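Local atomic coordinates of Non-ribosomal peptide synthetase (Streptomyces halstedii, PDB entry 3WV4), a protein that belongs to the non-ribosomal peptide synthetases and carries an AMP-binding domain of the ANL superfamily. Residues F112-P124 and G184-L198. Numbering follows the deposited sequence.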
loop_
_atom_site.group_PDB
_atom_site.type_symbol
_atom_site.label_atom_id
_atom_site.label_comp_id
_atom_site.label_asym_id
_atom_site.label_seq_id
_atom_site.Cartn_x
_atom_site.Cartn_y
_atom_site.Cartn_z
ATOM N N PHE A 112 -10.060 7.117 -0.281
ATOM C CA PHE A 112 -9.804 5.778 0.215
ATOM C C PHE A 112 -10.547 5.518 1.529
ATOM O O PHE A 112 -11.356 4.598 1.661
ATOM C CB PHE A 112 -8.290 5.609 0.359
ATOM C CG PHE A 112 -7.894 4.351 1.006
ATOM C CD1 PHE A 112 -8.403 3.169 0.573
ATOM C CD2 PHE A 112 -7.070 4.352 2.116
ATOM C CE1 PHE A 112 -8.040 1.973 1.183
ATOM C CE2 PHE A 112 -6.743 3.176 2.764
ATOM C CZ PHE A 112 -7.208 1.989 2.288
ATOM N N TYR A 113 -10.305 6.348 2.513
ATOM C CA TYR A 113 -10.917 6.099 3.822
ATOM C C TYR A 113 -12.423 6.274 3.828
ATOM O O TYR A 113 -13.148 5.471 4.478
ATOM C CB TYR A 113 -10.277 6.962 4.883
ATOM C CG TYR A 113 -8.938 6.420 5.408
ATOM C CD1 TYR A 113 -8.825 5.108 5.904
ATOM C CD2 TYR A 113 -7.808 7.207 5.401
ATOM C CE1 TYR A 113 -7.607 4.602 6.348
ATOM C CE2 TYR A 113 -6.594 6.697 5.834
ATOM C CZ TYR A 113 -6.518 5.392 6.315
ATOM O OH TYR A 113 -5.344 4.919 6.804
ATOM N N GLY A 114 -12.918 7.289 3.098
ATOM C CA GLY A 114 -14.360 7.552 3.097
ATOM C C GLY A 114 -15.069 6.375 2.460
ATOM O O GLY A 114 -16.177 5.988 2.879
ATOM N N ALA A 115 -14.432 5.784 1.440
ATOM C CA ALA A 115 -14.999 4.589 0.814
ATOM C C ALA A 115 -14.982 3.381 1.715
ATOM O O ALA A 115 -15.956 2.608 1.773
ATOM C CB ALA A 115 -14.279 4.279 -0.442
ATOM N N CYS A 116 -13.903 3.197 2.440
ATOM C CA CYS A 116 -13.845 2.077 3.386
ATOM C C CYS A 116 -14.970 2.151 4.458
ATOM O O CYS A 116 -15.581 1.099 4.812
ATOM C CB CYS A 116 -12.480 2.055 4.066
ATOM S SG CYS A 116 -11.167 1.388 3.011
ATOM N N ARG A 117 -15.218 3.379 4.961
ATOM C CA ARG A 117 -16.208 3.641 6.017
ATOM C C ARG A 117 -17.627 3.324 5.556
ATOM O O ARG A 117 -18.541 3.304 6.384
ATOM C CB ARG A 117 -16.216 5.109 6.416
ATOM C CG ARG A 117 -15.037 5.576 7.220
ATOM C CD ARG A 117 -15.137 7.073 7.503
ATOM N NE ARG A 117 -16.079 7.282 8.599
ATOM C CZ ARG A 117 -17.321 7.745 8.482
ATOM N NH1 ARG A 117 -17.847 8.121 7.295
ATOM N NH2 ARG A 117 -18.043 7.855 9.599
ATOM N N ARG A 118 -17.819 3.158 4.249
ATOM C CA ARG A 118 -19.102 2.764 3.691
ATOM C C ARG A 118 -19.102 1.383 3.117
ATOM O O ARG A 118 -20.031 1.013 2.417
ATOM C CB ARG A 118 -19.573 3.799 2.635
ATOM C CG ARG A 118 -19.919 5.134 3.276
ATOM C CD ARG A 118 -21.149 4.987 4.184
ATOM N NE ARG A 118 -21.506 6.208 4.927
ATOM C CZ ARG A 118 -21.230 6.440 6.206
ATOM N NH1 ARG A 118 -20.519 5.583 6.934
ATOM N NH2 ARG A 118 -21.626 7.573 6.754
ATOM N N GLY A 119 -18.049 0.618 3.359
ATOM C CA GLY A 119 -17.908 -0.693 2.710
ATOM C C GLY A 119 -17.811 -0.631 1.216
ATOM O O GLY A 119 -18.027 -1.630 0.531
ATOM N N VAL A 120 -17.477 0.527 0.676
ATOM C CA VAL A 120 -17.306 0.669 -0.789
ATOM C C VAL A 120 -15.865 0.259 -1.116
ATOM O O VAL A 120 -14.914 0.466 -0.332
ATOM C CB VAL A 120 -17.623 2.138 -1.198
ATOM C CG1 VAL A 120 -17.208 2.504 -2.615
ATOM C CG2 VAL A 120 -19.091 2.378 -1.017
ATOM N N VAL A 121 -15.702 -0.321 -2.287
ATOM C CA VAL A 121 -14.439 -0.853 -2.715
ATOM C C VAL A 121 -13.644 0.116 -3.569
ATOM O O VAL A 121 -14.069 0.482 -4.656
ATOM C CB VAL A 121 -14.636 -2.171 -3.483
ATOM C CG1 VAL A 121 -13.278 -2.820 -3.731
ATOM C CG2 VAL A 121 -15.518 -3.097 -2.662
ATOM N N PHE A 122 -12.451 0.441 -3.091
ATOM C CA PHE A 122 -11.514 1.353 -3.708
ATOM C C PHE A 122 -10.686 0.605 -4.748
ATOM O O PHE A 122 -10.055 -0.426 -4.421
ATOM C CB PHE A 122 -10.612 1.836 -2.591
ATOM C CG PHE A 122 -9.648 2.929 -2.961
ATOM C CD1 PHE A 122 -10.100 4.205 -3.264
ATOM C CD2 PHE A 122 -8.270 2.708 -2.907
ATOM C CE1 PHE A 122 -9.218 5.225 -3.536
ATOM C CE2 PHE A 122 -7.370 3.722 -3.208
ATOM C CZ PHE A 122 -7.860 4.993 -3.535
ATOM N N VAL A 123 -10.680 1.129 -5.979
ATOM C CA VAL A 123 -9.957 0.537 -7.135
ATOM C C VAL A 123 -9.060 1.603 -7.732
ATOM O O VAL A 123 -9.454 2.316 -8.627
ATOM C CB VAL A 123 -10.918 0.047 -8.222
ATOM C CG1 VAL A 123 -10.185 -0.825 -9.251
ATOM C CG2 VAL A 123 -12.050 -0.755 -7.625
ATOM N N PRO A 124 -7.862 1.769 -7.178
ATOM C CA PRO A 124 -6.962 2.817 -7.620
ATOM C C PRO A 124 -6.212 2.454 -8.904
ATOM O O PRO A 124 -5.771 1.295 -9.036
ATOM C CB PRO A 124 -5.964 2.907 -6.477
ATOM C CG PRO A 124 -5.914 1.516 -5.908
ATOM C CD PRO A 124 -7.271 0.921 -6.120
ATOM N N GLY A 184 -21.723 12.807 7.433
ATOM C CA GLY A 184 -21.098 11.537 7.150
ATOM C C GLY A 184 -20.489 10.877 8.368
ATOM O O GLY A 184 -19.782 9.894 8.218
ATOM N N ALA A 185 -20.710 11.446 9.563
ATOM C CA ALA A 185 -20.104 10.923 10.797
ATOM C C ALA A 185 -20.678 9.594 11.200
ATOM O O ALA A 185 -20.028 8.836 11.894
ATOM C CB ALA A 185 -20.235 11.915 11.970
ATOM N N GLU A 186 -21.921 9.376 10.822
ATOM C CA GLU A 186 -22.629 8.112 10.910
ATOM C C GLU A 186 -21.719 6.925 10.492
ATOM O O GLU A 186 -21.047 6.975 9.462
ATOM C CB GLU A 186 -23.923 8.207 10.032
ATOM C CG GLU A 186 -23.908 9.374 8.999
ATOM C CD GLU A 186 -24.642 9.140 7.670
ATOM O OE1 GLU A 186 -25.362 8.129 7.556
ATOM O OE2 GLU A 186 -24.505 9.975 6.712
ATOM N N ALA A 187 -21.670 5.876 11.313
ATOM C CA ALA A 187 -21.106 4.587 10.900
ATOM C C ALA A 187 -22.158 3.832 10.135
ATOM O O ALA A 187 -23.312 4.213 10.110
ATOM C CB ALA A 187 -20.667 3.778 12.097
ATOM N N VAL A 188 -21.741 2.753 9.496
ATOM C CA VAL A 188 -22.624 1.908 8.749
ATOM C C VAL A 188 -22.011 0.544 8.923
ATOM O O VAL A 188 -20.832 0.464 9.220
ATOM C CB VAL A 188 -22.607 2.354 7.278
ATOM C CG1 VAL A 188 -22.139 1.258 6.330
ATOM C CG2 VAL A 188 -23.910 2.989 6.869
ATOM N N GLU A 189 -22.798 -0.510 8.722
ATOM C CA GLU A 189 -22.342 -1.882 8.815
ATOM C C GLU A 189 -21.299 -2.204 7.748
ATOM O O GLU A 189 -21.582 -2.124 6.573
ATOM C CB GLU A 189 -23.560 -2.827 8.671
ATOM C CG GLU A 189 -23.266 -4.341 8.534
ATOM C CD GLU A 189 -23.202 -5.094 9.859
ATOM O OE1 GLU A 189 -22.941 -4.472 10.912
ATOM O OE2 GLU A 189 -23.398 -6.328 9.834
ATOM N N VAL A 190 -20.092 -2.552 8.183
ATOM C CA VAL A 190 -19.062 -3.091 7.283
ATOM C C VAL A 190 -18.435 -4.290 7.956
ATOM O O VAL A 190 -18.073 -4.218 9.131
ATOM C CB VAL A 190 -17.966 -2.056 7.031
ATOM C CG1 VAL A 190 -16.866 -2.637 6.133
ATOM C CG2 VAL A 190 -18.577 -0.795 6.443
ATOM N N SER A 191 -18.323 -5.391 7.238
ATOM C CA SER A 191 -17.767 -6.614 7.842
ATOM C C SER A 191 -16.277 -6.633 7.613
ATOM O O SER A 191 -15.817 -6.159 6.579
ATOM C CB SER A 191 -18.386 -7.862 7.211
ATOM O OG SER A 191 -17.631 -9.000 7.561
ATOM N N PRO A 192 -15.510 -7.189 8.565
ATOM C CA PRO A 192 -14.087 -7.383 8.338
ATOM C C PRO A 192 -13.790 -8.202 7.103
ATOM O O PRO A 192 -12.666 -8.124 6.573
ATOM C CB PRO A 192 -13.654 -8.142 9.569
ATOM C CG PRO A 192 -14.538 -7.545 10.641
ATOM C CD PRO A 192 -15.866 -7.384 9.982
ATOM N N GLU A 193 -14.776 -8.991 6.650
ATOM C CA GLU A 193 -14.597 -9.820 5.462
ATOM C C GLU A 193 -14.949 -9.095 4.205
ATOM O O GLU A 193 -14.730 -9.603 3.142
ATOM C CB GLU A 193 -15.449 -11.075 5.573
ATOM C CG GLU A 193 -14.961 -12.024 6.666
ATOM C CD GLU A 193 -15.965 -13.120 7.013
ATOM O OE1 GLU A 193 -16.190 -14.010 6.181
ATOM O OE2 GLU A 193 -16.532 -13.072 8.120
ATOM N N ASP A 194 -15.523 -7.906 4.310
ATOM C CA ASP A 194 -15.844 -7.119 3.110
ATOM C C ASP A 194 -14.590 -6.682 2.393
ATOM O O ASP A 194 -13.578 -6.323 3.005
ATOM C CB ASP A 194 -16.626 -5.861 3.464
ATOM C CG ASP A 194 -18.079 -6.149 3.833
ATOM O OD1 ASP A 194 -18.593 -7.236 3.545
ATOM O OD2 ASP A 194 -18.711 -5.254 4.416
ATOM N N LEU A 195 -14.670 -6.717 1.078
ATOM C CA LEU A 195 -13.649 -6.161 0.217
ATOM C C LEU A 195 -13.463 -4.677 0.454
ATOM O O LEU A 195 -14.431 -3.936 0.537
ATOM C CB LEU A 195 -14.010 -6.387 -1.243
ATOM C CG LEU A 195 -14.079 -7.849 -1.679
ATOM C CD1 LEU A 195 -14.150 -7.882 -3.202
ATOM C CD2 LEU A 195 -12.845 -8.590 -1.183
ATOM N N ALA A 196 -12.206 -4.264 0.566
ATOM C CA ALA A 196 -11.854 -2.858 0.725
ATOM C C ALA A 196 -11.111 -2.313 -0.490
ATOM O O ALA A 196 -11.311 -1.143 -0.895
ATOM C CB ALA A 196 -10.986 -2.701 1.966
ATOM N N VAL A 197 -10.230 -3.126 -1.078
ATOM C CA VAL A 197 -9.429 -2.681 -2.219
ATOM C C VAL A 197 -9.318 -3.747 -3.277
ATOM O O VAL A 197 -9.270 -4.951 -2.947
ATOM C CB VAL A 197 -8.000 -2.326 -1.745
ATOM C CG1 VAL A 197 -7.124 -1.734 -2.811
ATOM C CG2 VAL A 197 -7.981 -1.386 -0.543
ATOM N N LEU A 198 -9.325 -3.324 -4.558
ATOM C CA LEU A 198 -8.889 -4.169 -5.669
ATOM C C LEU A 198 -7.610 -3.624 -6.187
ATOM O O LEU A 198 -7.525 -2.455 -6.555
ATOM C CB LEU A 198 -9.884 -4.194 -6.859
ATOM C CG LEU A 198 -11.320 -4.675 -6.615
ATOM C CD1 LEU A 198 -12.037 -4.861 -7.947
ATOM C CD2 LEU A 198 -11.377 -5.979 -5.802
HETATM O O HOH W 1 -18.814 2.640 8.946
HETATM O O HOH W 2 -17.096 -4.034 0.494
HETATM O O HOH W 3 -14.931 -1.531 1.865
HETATM O O HOH W 4 -6.081 -1.303 -8.707
#
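Arg-118 turns the end of its guanidinium onto one backbone oxygen: NH1 and NH2 both donate to Glu-186 O, NH2 at 2.8 Å, and the oxygen lies near the guanidinium plane. A bend at chi2 (-66°) folds the chain back to this loop, although its CB points away. Arg-118 NH1 also donates to Arg-117 O, Val-188 CG2 lies over one guanidinium face, and the salt bridge from Arg-118 NH2 to Glu-186 OE2 is long (3.7 Å). Arg-117 NH1 meets Gly-184 O at 2.8 Å, nearly in line with the carbonyl, while its NH2 bonds to Gly-184 O and Glu-186 O are weak. Val-190 CG2 presses to 3.4 Å from Gly-119 N, where a Schellman motif ends helix 106-116. Edge strand 121-124 of a parallel sheet then bridges in parallel to strand 195-198, which pairs antiparallel with 210-214, linking two sheets of the AMP-binding fold: Phe-122 N donates to Ala-196 O (2.9 Å), and Leu-198 N to Phe-122 O. Val-121 CG1 packs on Leu-198 CG at 3.9 Å, and Phe-112 offers its ring edge to Val-197 CG2. Ala-196 and Val-197 form a classic beta bulge, and waters join Leu-195 O to Gly-119 O and Val-120 O. Two cationic side chains thus bind the carbonyl oxygens of Gly-184 and Glu-186, and Asp-88, salt-bridged to Arg-118 NE, probably offsets part of the charge of Arg-118.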